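PDB 5L9S: ABC transporter, substrate binding protein (Mannopine) from Agrobacterium fabrum, which serves as the periplasmic solute-binding component of an ABC transporter, probably capturing the opine mannopine for uptake. Local coordinates for residues A[283-286]-A[287-290]. Residues are numbered along the deposited sequence; the frame is centred on the assembly and turned at random.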
# COMPACT_ATOMS: atom_id res chain seq x y z
N GLN A 283 6.23 4.34 18.12
CA GLN A 283 7.66 4.60 18.32
C GLN A 283 8.22 5.65 17.37
O GLN A 283 9.37 6.08 17.56
CB GLN A 283 8.43 3.30 18.10
CG GLN A 283 9.39 2.93 19.18
CD GLN A 283 10.00 1.59 18.86
OE1 GLN A 283 9.76 0.59 19.54
NE2 GLN A 283 10.80 1.55 17.81
N MET A 284 7.48 6.00 16.30
CA MET A 284 7.95 6.98 15.31
C MET A 284 7.99 8.38 15.88
O MET A 284 7.25 8.67 16.83
CB MET A 284 7.15 6.90 14.00
CG MET A 284 7.50 5.68 13.16
SD MET A 284 6.60 5.38 11.62
CE MET A 284 4.94 5.46 12.15
N SER A 285 8.86 9.26 15.32
CA SER A 285 8.99 10.66 15.74
C SER A 285 7.65 11.36 15.70
O SER A 285 6.80 11.00 14.88
CB SER A 285 9.98 11.40 14.85
OG SER A 285 9.44 11.68 13.57
N SER A 286 7.44 12.34 16.58
CA SER A 286 6.17 13.09 16.66
C SER A 286 5.75 13.67 15.30
O SER A 286 4.58 13.53 14.91
CB SER A 286 6.25 14.18 17.72
OG SER A 286 6.47 13.63 19.00
N GLU A 287 6.71 14.26 14.57
CA GLU A 287 6.53 14.87 13.25
C GLU A 287 6.06 13.87 12.21
O GLU A 287 5.20 14.20 11.39
CB GLU A 287 7.80 15.64 12.76
CG GLU A 287 9.10 15.41 13.53
CD GLU A 287 9.26 16.15 14.85
OE1 GLU A 287 9.94 15.61 15.75
OE2 GLU A 287 8.72 17.28 14.98
N ALA A 288 6.60 12.63 12.27
CA ALA A 288 6.23 11.54 11.36
C ALA A 288 4.82 11.08 11.72
O ALA A 288 3.94 11.13 10.87
CB ALA A 288 7.23 10.40 11.44
N ARG A 289 4.60 10.74 13.00
CA ARG A 289 3.30 10.30 13.54
C ARG A 289 2.14 11.24 13.21
O ARG A 289 1.05 10.76 12.93
CB ARG A 289 3.40 10.13 15.05
CG ARG A 289 3.79 8.75 15.49
CD ARG A 289 3.30 8.52 16.88
NE ARG A 289 4.34 8.81 17.87
CZ ARG A 289 4.50 9.98 18.49
NH1 ARG A 289 3.71 11.01 18.21
NH2 ARG A 289 5.47 10.14 19.38
N ALA A 290 2.40 12.56 13.24
CA ALA A 290 1.45 13.63 12.93
C ALA A 290 0.78 13.49 11.55
O ALA A 290 -0.36 13.91 11.39
CB ALA A 290 2.15 14.96 13.01
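From Ser285, whose extended backbone occupies the N-cap position, the chain winds into the short helix 286-289, and Ser285 O accepts the first i to i+4 bond, from Arg289 N at 2.9 Å and almost straight (176° at the hydrogen). One residue on, Ser286 O accepts a second such bond, less straight, from Ala290 N. This is a worked example of serine N-capping: the first turn of a helix leaves backbone N-H groups with no preceding turn to serve them, and the side chain before it can accept one. Ser285 OG does so for Ala288 N, 3.3 Å away. With chi1 at 74°, OG is staggered close to both the N and the C of its own residue, which turns it back over the opening turn. The same amide also makes a weak, strongly bent bond to Ser285 O (121°), so a single serine meets it with both side chain and backbone. The CB of Ala288 lies alongside the hydroxyl, 3.3 Å from Ser285 OG, while Glu287 CG flanks that oxygen.

Arg289 folds back along the turn that precedes it, its chain bent at chi3. Its guanidinium lies over Ser286, with Ser285 O and Ser286 CA against one face, while NE hydrogen-bonds to Ser282 O of helix 278-283, tying the two short helices together. Met284, the buried residue here, uses its side chain to pack on Ala265 and Cys268 of helix 261-271, joining this surface turn to that helix of the periplasmic binding protein fold. Toward helix 286-289 its side chain makes slight, apolar contacts through CB: Met284 CB lies 4.1 Å from Arg289 CG and 4.3 Å from Ala288 CB.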